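Local structure of Ulp1-like SUMO protease (Chaetomium thermophilum, 6DG4) at residues Gln10-Leu15 / Gln221-Ala226; Glu51-Ala56 / Gln233-Val238; Pro55-Leu60 / Asn198-Gly203; Leu153-Ala158 / Pro194-Gly199; Gly203-Thr208 / Ala226-Gln231. The protein probably removes SUMO from modified proteins as a thiol protease of the C48 family, this chain being its C-terminal catalytic domain. All blocks are in the same frame, centred on the assembly; numbering follows the deposited sequence. Where two conformers were deposited one is given.

Contact 1 of 5, residues Gln10-Leu15 / Gln221-Ala226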
# COMPACT_ATOMS: atom_id res chain seq x y z
N GLN A 10 -0.60 -3.22 -19.44
CA GLN A 10 -1.74 -2.59 -18.79
C GLN A 10 -1.85 -3.04 -17.34
O GLN A 10 -1.92 -4.24 -17.04
CB GLN A 10 -3.01 -2.98 -19.55
CG GLN A 10 -4.25 -2.24 -19.11
CD GLN A 10 -4.33 -0.86 -19.72
OE1 GLN A 10 -4.21 -0.71 -20.93
NE2 GLN A 10 -4.53 0.16 -18.88
N LEU A 11 -1.92 -2.06 -16.43
CA LEU A 11 -1.88 -2.37 -15.00
C LEU A 11 -3.16 -3.06 -14.53
O LEU A 11 -3.10 -4.03 -13.77
CB LEU A 11 -1.63 -1.10 -14.18
CG LEU A 11 -1.59 -1.30 -12.66
CD1 LEU A 11 -0.40 -2.15 -12.26
CD2 LEU A 11 -1.56 0.04 -11.94
N ILE A 12 -4.31 -2.55 -14.94
CA ILE A 12 -5.61 -3.03 -14.47
C ILE A 12 -6.33 -3.63 -15.66
O ILE A 12 -6.76 -2.91 -16.56
CB ILE A 12 -6.44 -1.91 -13.84
CG1 ILE A 12 -5.65 -1.23 -12.72
CG2 ILE A 12 -7.75 -2.46 -13.31
CD1 ILE A 12 -6.33 -0.02 -12.13
N THR A 13 -6.45 -4.96 -15.66
CA THR A 13 -6.98 -5.71 -16.78
C THR A 13 -8.10 -6.64 -16.33
O THR A 13 -8.14 -7.06 -15.17
CB THR A 13 -5.87 -6.56 -17.41
OG1 THR A 13 -5.18 -7.29 -16.38
CG2 THR A 13 -4.86 -5.71 -18.14
N PRO A 14 -9.02 -6.99 -17.23
CA PRO A 14 -10.13 -7.87 -16.84
C PRO A 14 -9.66 -9.26 -16.45
O PRO A 14 -8.69 -9.79 -16.99
CB PRO A 14 -11.00 -7.90 -18.11
CG PRO A 14 -10.08 -7.49 -19.22
CD PRO A 14 -9.12 -6.53 -18.62
N LEU A 15 -10.39 -9.86 -15.51
CA LEU A 15 -10.05 -11.19 -15.02
C LEU A 15 -10.58 -12.29 -15.94
O LEU A 15 -11.57 -12.11 -16.66
CB LEU A 15 -10.66 -11.40 -13.63
CG LEU A 15 -10.07 -10.57 -12.49
CD1 LEU A 15 -11.00 -10.62 -11.29
CD2 LEU A 15 -8.70 -11.08 -12.11
N GLN A 221 0.96 7.40 -15.31
CA GLN A 221 1.00 6.79 -16.63
C GLN A 221 0.26 5.45 -16.68
O GLN A 221 0.15 4.87 -17.76
CB GLN A 221 2.46 6.57 -17.05
CG GLN A 221 3.24 7.87 -17.20
CD GLN A 221 4.71 7.68 -17.49
OE1 GLN A 221 5.27 6.59 -17.31
NE2 GLN A 221 5.37 8.75 -17.94
N ALA A 222 -0.27 4.97 -15.55
CA ALA A 222 -0.62 3.56 -15.42
C ALA A 222 -2.11 3.25 -15.29
O ALA A 222 -2.50 2.13 -15.64
CB ALA A 222 0.10 2.94 -14.22
N TYR A 223 -2.95 4.15 -14.80
CA TYR A 223 -4.34 3.78 -14.55
C TYR A 223 -5.21 5.03 -14.48
O TYR A 223 -4.72 6.16 -14.48
CB TYR A 223 -4.46 2.89 -13.29
CG TYR A 223 -4.30 3.60 -11.96
CD1 TYR A 223 -3.04 3.85 -11.42
CD2 TYR A 223 -5.41 3.98 -11.22
CE1 TYR A 223 -2.90 4.49 -10.19
CE2 TYR A 223 -5.28 4.62 -10.00
CZ TYR A 223 -4.03 4.87 -9.49
OH TYR A 223 -3.95 5.50 -8.26
N THR A 224 -6.53 4.79 -14.44
CA THR A 224 -7.52 5.84 -14.33
C THR A 224 -8.55 5.48 -13.27
O THR A 224 -8.72 4.32 -12.90
CB THR A 224 -8.29 6.04 -15.64
OG1 THR A 224 -9.17 4.92 -15.82
CG2 THR A 224 -7.36 6.15 -16.84
N GLU A 225 -9.27 6.51 -12.81
CA GLU A 225 -10.33 6.30 -11.83
C GLU A 225 -11.41 5.35 -12.36
O GLU A 225 -11.95 4.53 -11.61
CB GLU A 225 -10.94 7.64 -11.42
CG GLU A 225 -12.01 7.51 -10.35
CD GLU A 225 -12.45 8.85 -9.78
OE1 GLU A 225 -12.80 9.74 -10.57
OE2 GLU A 225 -12.45 8.99 -8.53
N ALA A 226 -11.75 5.46 -13.65
CA ALA A 226 -12.81 4.63 -14.20
C ALA A 226 -12.46 3.14 -14.20
O ALA A 226 -13.37 2.31 -14.34
CB ALA A 226 -13.15 5.08 -15.62
O HOH W 1 -4.56 0.25 -15.99
O HOH W 2 -1.09 0.51 -17.30
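With chi1 at 179°, Leu11 sets CG anti to its backbone N, whereas Tyr223 holds CG in the crowded position between backbone N and carbonyl carbon (chi1 74°); the two side chains lie side by side and point the same way. The CD2 methyl of Leu11 comes obliquely to the tyrosine ring, 4.1 Å from Tyr223 CD1, and the same methyl rests on Ala222 CB at 4.0 Å. Ile12 crosses Tyr223 on a slant. Its CD1 packs on Tyr223 CB at 3.6 Å, at the root of the aromatic side chain rather than at the hydroxyl.

The polar half of the contact runs entirely through water. Ala222 O receives a hydrogen bond from each of two waters, at 2.8 Å from water 1 and 2.7 Å from water 2. Water 1 in turn accepts from Ile12 N and Gln10 NE2, and water 2 accepts from Leu11 N. One carbonyl therefore anchors two successive backbone N-H groups and a side-chain amide, although the nearest direct approach of that amide, Gln10 NE2 to Ala222 O, is 4.3 Å.

Further out, Tyr223 OH is hydrogen-bonded to Asn209 OD1 on helix 202-215, which fixes the far end of the ring, and Ile12 continues onto Leu230 and Gln231 of helix 228-241. What results is an irregular N-terminal arm, just ahead of helix 17-27, laid against the loop that joins the last two long helices of the Ulp1-type catalytic domain, pinned by apolar methyls and a two-water bridge.

Contact 2 of 5, residues Glu51-Ala56 / Gln233-Val238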
# COMPACT_ATOMS: atom_id res chain seq x y z
N GLU A 51 -19.28 -6.31 1.16
CA GLU A 51 -19.65 -4.99 1.63
C GLU A 51 -18.49 -4.01 1.68
O GLU A 51 -18.73 -2.80 1.58
CB GLU A 51 -20.27 -5.08 3.04
CG GLU A 51 -21.56 -5.90 3.07
CD GLU A 51 -22.17 -5.96 4.45
OE1 GLU A 51 -22.40 -4.89 5.05
OE2 GLU A 51 -22.42 -7.08 4.95
N LYS A 52 -17.25 -4.49 1.78
CA LYS A 52 -16.11 -3.63 2.05
C LYS A 52 -15.04 -3.67 0.95
O LYS A 52 -13.92 -3.21 1.17
CB LYS A 52 -15.50 -3.97 3.41
CG LYS A 52 -16.50 -3.96 4.56
CD LYS A 52 -17.11 -2.58 4.77
CE LYS A 52 -18.12 -2.58 5.92
NZ LYS A 52 -18.65 -1.22 6.19
N LEU A 53 -15.38 -4.17 -0.24
CA LEU A 53 -14.42 -4.19 -1.34
C LEU A 53 -15.10 -4.18 -2.70
O LEU A 53 -14.84 -3.29 -3.52
CB LEU A 53 -13.49 -5.41 -1.22
CG LEU A 53 -12.49 -5.61 -2.36
CD1 LEU A 53 -11.65 -4.38 -2.66
CD2 LEU A 53 -11.58 -6.79 -2.03
N LEU A 54 -15.95 -5.16 -2.98
CA LEU A 54 -16.38 -5.39 -4.35
C LEU A 54 -17.35 -4.36 -4.93
O LEU A 54 -17.23 -4.03 -6.12
CB LEU A 54 -16.96 -6.80 -4.50
CG LEU A 54 -15.90 -7.89 -4.44
CD1 LEU A 54 -16.57 -9.26 -4.34
CD2 LEU A 54 -14.98 -7.82 -5.65
N PRO A 55 -18.34 -3.86 -4.19
CA PRO A 55 -19.22 -2.85 -4.79
C PRO A 55 -18.41 -1.64 -5.25
O PRO A 55 -17.51 -1.18 -4.55
CB PRO A 55 -20.19 -2.49 -3.66
CG PRO A 55 -20.16 -3.67 -2.75
CD PRO A 55 -18.74 -4.18 -2.81
N ALA A 56 -18.75 -1.14 -6.44
CA ALA A 56 -17.99 -0.04 -7.03
C ALA A 56 -18.04 1.22 -6.19
O ALA A 56 -17.18 2.10 -6.36
CB ALA A 56 -18.52 0.25 -8.43
N GLN A 233 -12.20 -5.93 -8.10
CA GLN A 233 -12.28 -7.36 -8.37
C GLN A 233 -10.90 -7.99 -8.37
O GLN A 233 -10.72 -9.11 -7.88
CB GLN A 233 -12.92 -7.61 -9.73
CG GLN A 233 -14.35 -7.23 -9.84
CD GLN A 233 -14.90 -7.69 -11.17
OE1 GLN A 233 -15.80 -8.54 -11.24
NE2 GLN A 233 -14.35 -7.16 -12.24
N ARG A 234 -9.91 -7.29 -8.94
CA ARG A 234 -8.56 -7.82 -8.99
C ARG A 234 -7.96 -7.92 -7.59
O ARG A 234 -7.29 -8.91 -7.26
CB ARG A 234 -7.69 -6.95 -9.89
CG ARG A 234 -8.14 -6.96 -11.36
CD ARG A 234 -7.16 -6.22 -12.27
NE ARG A 234 -5.85 -6.86 -12.18
CZ ARG A 234 -5.52 -8.01 -12.76
NH1 ARG A 234 -6.37 -8.67 -13.54
NH2 ARG A 234 -4.32 -8.52 -12.55
N ILE A 235 -8.18 -6.90 -6.76
CA ILE A 235 -7.71 -6.95 -5.38
C ILE A 235 -8.35 -8.13 -4.66
O ILE A 235 -7.68 -8.87 -3.92
CB ILE A 235 -8.01 -5.62 -4.66
CG1 ILE A 235 -7.14 -4.50 -5.23
CG2 ILE A 235 -7.78 -5.75 -3.15
CD1 ILE A 235 -7.66 -3.12 -4.89
N ALA A 236 -9.65 -8.33 -4.86
CA ALA A 236 -10.34 -9.47 -4.25
C ALA A 236 -9.69 -10.78 -4.67
O ALA A 236 -9.45 -11.67 -3.84
CB ALA A 236 -11.82 -9.45 -4.63
N ALA A 237 -9.41 -10.93 -5.97
CA ALA A 237 -8.77 -12.15 -6.46
C ALA A 237 -7.40 -12.36 -5.83
O ALA A 237 -7.05 -13.48 -5.45
CB ALA A 237 -8.66 -12.11 -7.99
N VAL A 238 -6.61 -11.29 -5.72
CA VAL A 238 -5.29 -11.40 -5.09
C VAL A 238 -5.42 -11.87 -3.65
O VAL A 238 -4.67 -12.75 -3.19
CB VAL A 238 -4.53 -10.06 -5.19
CG1 VAL A 238 -3.29 -10.08 -4.31
CG2 VAL A 238 -4.15 -9.76 -6.63
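Leu53 and Leu54 pack onto helix 228-241 in a purely apolar loop-on-helix contact, which ties the irregular segment between helices 46-50 and 62-80 to the last helix of the catalytic domain. Both leucines converge on one small residue. The CB of Ala236 lies 3.7 Å from Leu53 CD2 and equally 3.7 Å from Leu54 CD2, so a single helix methyl is held by a methyl from each of two consecutive loop residues.

The leucines get there differently. In Leu53, CG is anti to the backbone N (chi1 176°), and both branch methyls, CD1 and CD2, meet Ile235 CG2, at 4.1 Å each, with the two side chains crossing at a slant. Leu54 has CG beside its backbone N instead (chi1 -72°), and its CD2 also touches the helix backbone at Gln233 CA, 3.9 Å away.

The loop runs on to Trp59, the start of the Trp-Leu-Asn-Asp motif familiar from Ulp1-like proteases. Leu53 CD2 also stands 3.7 Å from Ala236 CA, in contact with the helix backbone itself. Val23 of helix 17-27 and Phe49 of helix 46-50 each touch both Leu54 and Ala236. The backbone is held as well, since Leu53 O is hydrogen-bonded to Arg232 NH1, one turn before Ala236 on the same helix.

Contact 3 of 5, residues Pro55-Leu60 / Asn198-Gly203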
# COMPACT_ATOMS: atom_id res chain seq x y z
N PRO A 55 -18.34 -3.86 -4.19
CA PRO A 55 -19.22 -2.85 -4.79
C PRO A 55 -18.41 -1.64 -5.25
O PRO A 55 -17.51 -1.18 -4.55
CB PRO A 55 -20.19 -2.49 -3.66
CG PRO A 55 -20.16 -3.67 -2.75
CD PRO A 55 -18.74 -4.18 -2.81
N ALA A 56 -18.75 -1.14 -6.44
CA ALA A 56 -17.99 -0.04 -7.03
C ALA A 56 -18.04 1.22 -6.19
O ALA A 56 -17.18 2.10 -6.36
CB ALA A 56 -18.52 0.25 -8.43
N THR A 57 -19.01 1.35 -5.28
CA THR A 57 -19.12 2.52 -4.42
C THR A 57 -18.84 2.22 -2.95
O THR A 57 -19.11 3.07 -2.10
CB THR A 57 -20.49 3.21 -4.56
OG1 THR A 57 -21.54 2.36 -4.08
CG2 THR A 57 -20.75 3.59 -6.02
N ALA A 58 -18.28 1.05 -2.64
CA ALA A 58 -18.02 0.70 -1.26
C ALA A 58 -16.73 1.34 -0.76
O ALA A 58 -15.73 1.41 -1.48
CB ALA A 58 -17.92 -0.82 -1.11
N TRP A 59 -16.75 1.78 0.49
CA TRP A 59 -15.53 2.21 1.14
C TRP A 59 -14.81 0.99 1.70
O TRP A 59 -15.40 0.18 2.41
CB TRP A 59 -15.86 3.21 2.25
CG TRP A 59 -16.41 4.53 1.75
CD1 TRP A 59 -17.62 4.74 1.14
CD2 TRP A 59 -15.77 5.81 1.83
NE1 TRP A 59 -17.77 6.07 0.84
CE2 TRP A 59 -16.66 6.75 1.25
CE3 TRP A 59 -14.55 6.26 2.34
CZ2 TRP A 59 -16.35 8.11 1.16
CZ3 TRP A 59 -14.25 7.62 2.25
CH2 TRP A 59 -15.15 8.52 1.66
N LEU A 60 -13.54 0.83 1.34
CA LEU A 60 -12.77 -0.32 1.79
C LEU A 60 -12.49 -0.24 3.29
O LEU A 60 -12.40 0.85 3.87
CB LEU A 60 -11.45 -0.41 1.02
CG LEU A 60 -11.47 -1.16 -0.32
CD1 LEU A 60 -12.53 -0.62 -1.26
CD2 LEU A 60 -10.10 -1.13 -0.99
N ASN A 198 -14.41 10.43 -6.72
CA ASN A 198 -15.31 9.67 -5.86
C ASN A 198 -14.67 9.40 -4.51
O ASN A 198 -13.64 8.74 -4.43
CB ASN A 198 -15.59 8.31 -6.51
CG ASN A 198 -16.12 8.40 -7.94
OD1 ASN A 198 -16.92 9.27 -8.28
ND2 ASN A 198 -15.68 7.46 -8.79
N GLY A 199 -15.32 9.85 -3.42
CA GLY A 199 -14.78 9.61 -2.09
C GLY A 199 -14.54 8.14 -1.79
O GLY A 199 -13.54 7.78 -1.16
N TRP A 200 -15.45 7.27 -2.25
CA TRP A 200 -15.37 5.85 -1.92
C TRP A 200 -14.15 5.18 -2.53
O TRP A 200 -13.79 4.07 -2.12
CB TRP A 200 -16.62 5.09 -2.38
CG TRP A 200 -16.91 5.26 -3.85
CD1 TRP A 200 -16.15 4.82 -4.90
CD2 TRP A 200 -18.04 5.93 -4.44
NE1 TRP A 200 -16.73 5.17 -6.09
CE2 TRP A 200 -17.89 5.85 -5.84
CE3 TRP A 200 -19.17 6.57 -3.92
CZ2 TRP A 200 -18.82 6.40 -6.72
CZ3 TRP A 200 -20.10 7.10 -4.80
CH2 TRP A 200 -19.91 7.02 -6.18
N ASP A 201 -13.51 5.82 -3.51
CA ASP A 201 -12.41 5.17 -4.20
C ASP A 201 -11.07 5.35 -3.50
O ASP A 201 -10.09 4.74 -3.93
CB ASP A 201 -12.32 5.65 -5.66
CG ASP A 201 -13.23 4.87 -6.59
OD1 ASP A 201 -13.49 3.68 -6.33
OD2 ASP A 201 -13.68 5.45 -7.60
N CYS A 202 -11.00 6.14 -2.43
CA CYS A 202 -9.71 6.47 -1.82
C CYS A 202 -8.90 5.23 -1.44
O CYS A 202 -7.68 5.20 -1.62
CB CYS A 202 -9.91 7.36 -0.59
SG CYS A 202 -10.90 6.64 0.77
N GLY A 203 -9.54 4.21 -0.87
CA GLY A 203 -8.80 3.01 -0.51
C GLY A 203 -8.25 2.28 -1.71
O GLY A 203 -7.17 1.67 -1.64
O HOH W 3 -14.79 1.91 -7.86
O HOH W 4 -12.15 3.19 -0.05
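Trp59 and Trp200 meet with their side chains crossing at about a right angle, and the contact is made by a CA-H over a ring and is not a ring-on-ring stack: Trp200 CA stands over the Trp59 five-membered ring, 3.6 Å from its centroid and 13° off the ring normal. Toward the rim of the same face lies a backbone oxygen, Gly199 O, 3.3 Å from Trp59 CH2. The Trp200 indole is itself sandwiched. Thr57 CG2 makes a CH-pi contact with its six-membered ring, 3.5 Å from the centroid, while Asn198 CB covers the opposite face.

Beyond the rings, Cys202 SG approaches Trp59 obliquely as a sulfur-aromatic contact, 3.8 Å from CZ3. Cys202 lies near the N-terminal end of helix 202-215 and touches His137, an arrangement consistent with the cysteine-histidine pair of C48 proteases; Trp59 probably corresponds to the tryptophan that in Ulp1 borders the channel for the SUMO diglycine tail.

Two waters and an arginine position this shell. Water 4 accepts from Leu60 N and Gly203 N and donates to Trp200 O at 2.8 Å, knitting the two backbones together, and water 3 bridges Ala56 O to Asp201 OD1. Asp201 is held twice more: its OD1 forms a salt bridge with Arg232, and its OD2 accepts from Asn198 ND2 along a nearly straight bond (173°). Arg232 also bonds to Ala58 O, the last residue of the type I turn that starts at Pro55.

Contact 4 of 5, residues Leu153-Ala158 / Pro194-Gly199. With SO4 (sulfate ion), chain C.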
# COMPACT_ATOMS: atom_id res chain seq x y z
N LEU A 153 0.98 10.68 -1.06
CA LEU A 153 0.18 10.58 -2.28
C LEU A 153 -1.29 10.63 -1.88
O LEU A 153 -1.82 9.68 -1.28
CB LEU A 153 0.48 9.31 -3.06
CG LEU A 153 1.80 9.32 -3.83
CD1 LEU A 153 2.99 9.09 -2.90
CD2 LEU A 153 1.79 8.29 -4.95
N ASP A 154 -1.95 11.74 -2.20
CA ASP A 154 -3.36 11.95 -1.92
C ASP A 154 -4.07 12.05 -3.26
O ASP A 154 -3.85 13.00 -4.01
CB ASP A 154 -3.54 13.23 -1.11
CG ASP A 154 -4.96 13.45 -0.66
OD1 ASP A 154 -5.87 12.81 -1.22
OD2 ASP A 154 -5.15 14.26 0.27
N SER A 155 -4.92 11.05 -3.56
CA SER A 155 -5.63 11.03 -4.83
C SER A 155 -6.54 12.24 -5.00
O SER A 155 -6.82 12.64 -6.13
CB SER A 155 -6.41 9.72 -4.98
OG SER A 155 -7.20 9.43 -3.84
N MET A 156 -7.00 12.85 -3.90
CA MET A 156 -7.85 14.03 -4.04
C MET A 156 -7.10 15.22 -4.62
O MET A 156 -7.73 16.15 -5.12
CB MET A 156 -8.49 14.39 -2.70
CG MET A 156 -9.57 13.40 -2.35
SD MET A 156 -10.34 13.69 -0.75
CE MET A 156 -11.01 15.34 -0.99
N ALA A 157 -5.76 15.20 -4.59
CA ALA A 157 -4.94 16.26 -5.14
C ALA A 157 -4.11 15.77 -6.33
O ALA A 157 -3.03 16.29 -6.60
CB ALA A 157 -4.03 16.84 -4.05
N ALA A 158 -4.62 14.78 -7.05
CA ALA A 158 -3.91 14.20 -8.19
C ALA A 158 -2.48 13.83 -7.80
O ALA A 158 -1.52 14.06 -8.54
CB ALA A 158 -3.95 15.13 -9.40
N PRO A 194 -3.22 9.54 -10.52
CA PRO A 194 -4.59 9.76 -11.02
C PRO A 194 -5.46 10.46 -9.99
O PRO A 194 -5.34 10.23 -8.78
CB PRO A 194 -5.08 8.33 -11.30
CG PRO A 194 -3.82 7.61 -11.69
CD PRO A 194 -2.79 8.14 -10.74
N ARG A 195 -6.34 11.32 -10.48
CA ARG A 195 -7.17 12.16 -9.63
C ARG A 195 -8.43 11.43 -9.20
O ARG A 195 -9.10 10.76 -10.00
CB ARG A 195 -7.57 13.43 -10.38
CG ARG A 195 -8.41 14.39 -9.55
CD ARG A 195 -8.70 15.67 -10.32
NE ARG A 195 -7.51 16.48 -10.51
CZ ARG A 195 -6.98 17.28 -9.59
NH1 ARG A 195 -7.55 17.36 -8.39
NH2 ARG A 195 -5.89 17.99 -9.86
N GLN A 196 -8.77 11.61 -7.92
CA GLN A 196 -9.99 11.11 -7.35
C GLN A 196 -11.11 12.13 -7.46
O GLN A 196 -10.93 13.31 -7.12
CB GLN A 196 -9.76 10.79 -5.87
CG GLN A 196 -11.02 10.47 -5.10
CD GLN A 196 -10.75 10.27 -3.62
OE1 GLN A 196 -9.76 9.65 -3.24
NE2 GLN A 196 -11.62 10.82 -2.78
N THR A 197 -12.25 11.68 -7.99
CA THR A 197 -13.53 12.37 -7.89
C THR A 197 -14.41 11.76 -6.81
O THR A 197 -15.05 12.49 -6.05
CB THR A 197 -14.28 12.26 -9.22
OG1 THR A 197 -13.51 12.87 -10.26
CG2 THR A 197 -15.65 12.92 -9.14
N ASN A 198 -14.41 10.43 -6.72
CA ASN A 198 -15.31 9.67 -5.86
C ASN A 198 -14.67 9.40 -4.51
O ASN A 198 -13.64 8.74 -4.43
CB ASN A 198 -15.59 8.31 -6.51
CG ASN A 198 -16.12 8.40 -7.94
OD1 ASN A 198 -16.92 9.27 -8.28
ND2 ASN A 198 -15.68 7.46 -8.79
N GLY A 199 -15.32 9.85 -3.42
CA GLY A 199 -14.78 9.61 -2.09
C GLY A 199 -14.54 8.14 -1.79
O GLY A 199 -13.54 7.78 -1.16
S SO4 C . -5.82 20.16 -6.53
O1 SO4 C . -6.80 19.10 -6.33
O2 SO4 C . -6.28 21.05 -7.60
O3 SO4 C . -5.68 20.93 -5.29
O4 SO4 C . -4.54 19.58 -6.90
O HOH W 5 -9.87 15.78 -6.97
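Ser155 and Gln196 form the tight part of this contact through two hydrogen bonds. The hydroxyl of Ser155 donates to Gln196 OE1 at 2.6 Å, tilted 26° from the carbonyl plane, and Gln196 N donates to Ser155 O at 2.8 Å from above that carbonyl's plane. Ser155 O also takes Ala158 N, on the opposite face. With CG anti to its backbone N (chi1 171°) and an extended chain, Gln196 crosses Met156 at a slant, with Met156 CG 3.3 Å from Gln196 NE2.

The outer part is loose and wet. Ala158 CB sits over one face of the Arg195 guanidinium, 3.5 Å from NH2, while NH1 bonds at 2.8 Å to O1 of a sulfate probably from the crystallisation liquor; Arg160 holds the same ion. Water 5 links Met156 O, Arg195 NH1 and Gln196 O.

Asp154, whose OD1 closes an Asx turn with Met156 N, also bonds to His137 NE2, consistent with the Asp-His part of a Cys-His-Asp catalytic triad. As Ser155 donates to OE1, the amide of Gln196 is fixed with NE2 turned the other way, consistent with the glutamine that in C48 proteases supplies a side-chain N-H to the oxyanion hole.

Contact 5 of 5, residues Gly203-Thr208 / Ala226-Gln231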
# COMPACT_ATOMS: atom_id res chain seq x y z
N GLY A 203 -9.54 4.21 -0.87
CA GLY A 203 -8.80 3.01 -0.51
C GLY A 203 -8.25 2.28 -1.71
O GLY A 203 -7.17 1.67 -1.64
N VAL A 204 -8.97 2.32 -2.84
CA VAL A 204 -8.48 1.65 -4.04
C VAL A 204 -7.32 2.44 -4.65
O VAL A 204 -6.34 1.86 -5.12
CB VAL A 204 -9.62 1.42 -5.04
CG1 VAL A 204 -9.15 0.48 -6.14
CG2 VAL A 204 -10.87 0.85 -4.35
N PHE A 205 -7.42 3.77 -4.66
CA PHE A 205 -6.29 4.59 -5.08
C PHE A 205 -5.07 4.32 -4.20
O PHE A 205 -3.94 4.22 -4.70
CB PHE A 205 -6.65 6.07 -4.97
CG PHE A 205 -7.47 6.61 -6.11
CD1 PHE A 205 -6.92 6.77 -7.36
CD2 PHE A 205 -8.77 7.03 -5.90
CE1 PHE A 205 -7.66 7.30 -8.40
CE2 PHE A 205 -9.52 7.56 -6.94
CZ PHE A 205 -8.95 7.69 -8.19
N THR A 206 -5.28 4.23 -2.88
CA THR A 206 -4.16 4.00 -1.96
C THR A 206 -3.45 2.69 -2.27
O THR A 206 -2.22 2.65 -2.37
CB THR A 206 -4.69 4.04 -0.52
OG1 THR A 206 -5.12 5.37 -0.21
CG2 THR A 206 -3.65 3.63 0.50
N ILE A 207 -4.21 1.61 -2.45
CA ILE A 207 -3.60 0.32 -2.78
C ILE A 207 -2.88 0.40 -4.12
O ILE A 207 -1.78 -0.13 -4.29
CB ILE A 207 -4.67 -0.79 -2.79
CG1 ILE A 207 -5.19 -1.08 -1.38
CG2 ILE A 207 -4.12 -2.07 -3.42
CD1 ILE A 207 -6.49 -1.88 -1.37
N THR A 208 -3.53 1.01 -5.12
CA THR A 208 -2.97 0.99 -6.47
C THR A 208 -1.71 1.85 -6.54
O THR A 208 -0.73 1.47 -7.20
CB THR A 208 -4.02 1.44 -7.48
OG1 THR A 208 -5.18 0.60 -7.36
CG2 THR A 208 -3.50 1.33 -8.90
N ALA A 226 -11.75 5.46 -13.65
CA ALA A 226 -12.81 4.63 -14.20
C ALA A 226 -12.46 3.14 -14.20
O ALA A 226 -13.37 2.31 -14.34
CB ALA A 226 -13.15 5.08 -15.62
N GLN A 227 -11.19 2.79 -14.05
CA GLN A 227 -10.77 1.39 -13.96
C GLN A 227 -10.89 0.81 -12.56
O GLN A 227 -10.66 -0.39 -12.37
CB GLN A 227 -9.31 1.25 -14.42
CG GLN A 227 -9.10 1.56 -15.87
CD GLN A 227 -7.64 1.75 -16.22
OE1 GLN A 227 -6.79 1.83 -15.34
NE2 GLN A 227 -7.35 1.84 -17.50
N LEU A 228 -11.29 1.61 -11.58
CA LEU A 228 -11.24 1.12 -10.21
C LEU A 228 -12.31 0.10 -9.85
O LEU A 228 -12.04 -0.76 -9.01
CB LEU A 228 -11.21 2.29 -9.22
CG LEU A 228 -9.96 3.17 -9.37
CD1 LEU A 228 -9.94 4.22 -8.29
CD2 LEU A 228 -8.66 2.37 -9.35
N PRO A 229 -13.51 0.10 -10.46
CA PRO A 229 -14.42 -1.03 -10.19
C PRO A 229 -13.79 -2.37 -10.54
O PRO A 229 -13.92 -3.34 -9.78
CB PRO A 229 -15.64 -0.70 -11.05
CG PRO A 229 -15.66 0.81 -11.06
CD PRO A 229 -14.20 1.19 -11.18
N LEU A 230 -13.08 -2.43 -11.66
CA LEU A 230 -12.37 -3.65 -12.01
C LEU A 230 -11.22 -3.92 -11.04
O LEU A 230 -10.98 -5.07 -10.65
CB LEU A 230 -11.86 -3.53 -13.44
CG LEU A 230 -10.88 -4.59 -13.91
CD1 LEU A 230 -11.47 -5.98 -13.79
CD2 LEU A 230 -10.48 -4.25 -15.35
N GLN A 231 -10.50 -2.88 -10.63
CA GLN A 231 -9.41 -3.07 -9.69
C GLN A 231 -9.89 -3.66 -8.37
O GLN A 231 -9.17 -4.44 -7.74
CB GLN A 231 -8.70 -1.74 -9.45
CG GLN A 231 -7.49 -1.80 -8.53
CD GLN A 231 -6.28 -2.50 -9.11
OE1 GLN A 231 -6.40 -3.44 -9.90
NE2 GLN A 231 -5.11 -2.05 -8.69
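Leu228 packs against Val204 and Phe205 where the N-terminal parts of two consecutive helices, 202-215 and 228-241, lie together. In the papain-like fold of clan CA the first of these is the central helix, with the nucleophilic cysteine at its N-terminal end; Cys202 occupies that place here.

Apolar contact is shared out between the two methyls of Leu228. Its CD1 stands over the centre of the Phe205 ring, 3.6 Å from the centroid and 12° off the normal, a CH-pi contact in which the side chains cross at about a right angle. Its CD2 meets Val204 CG1 at 3.8 Å, the two side chains sliding past one another in opposite directions. Val204 CG1, anti to the backbone N, also touches Gln231 CG at 3.7 Å, so that this one methyl lies against residues from adjacent turns of the partner helix. The other residues around Phe205 include Ser155 and Gln196, which links this core to the segment carrying them.

The polar contact is a short relay between buried groups. Gln231 and Thr208 reach toward each other tip to tip, the glutamine chain being bent at chi2 (70°). Gln231 NE2 donates to Thr208 OG1 at 3.0 Å, with the hydroxyl oxygen close to the amide plane. The hydroxyl donates onward at 2.8 Å to Val204 O, which accepts Thr208 N from the opposite face of its plane.

Four of the contacts involve helix 202-215, helix 228-241 or the loop between them; contact 4 joins the loops after strands 149-153 and 187-188. Contacts 3 and 5 share Gly203 and lie about 8 Å apart between centres; contacts 1 and 5, also about 8 Å apart, share Ala226. Contacts 2 and 4, about 19 Å apart, do not touch. Along the chain, contacts 3 and 5, and likewise 4 and 5, come in series, whereas contacts 1 and 2 cross. Glu225 of contact 1 bonds to Thr197 and Asn198. Contacts 3 and 4 lie at the probable catalytic centre, while contacts 1 and 2 pack N-terminal segments on the last helix and the loop before it.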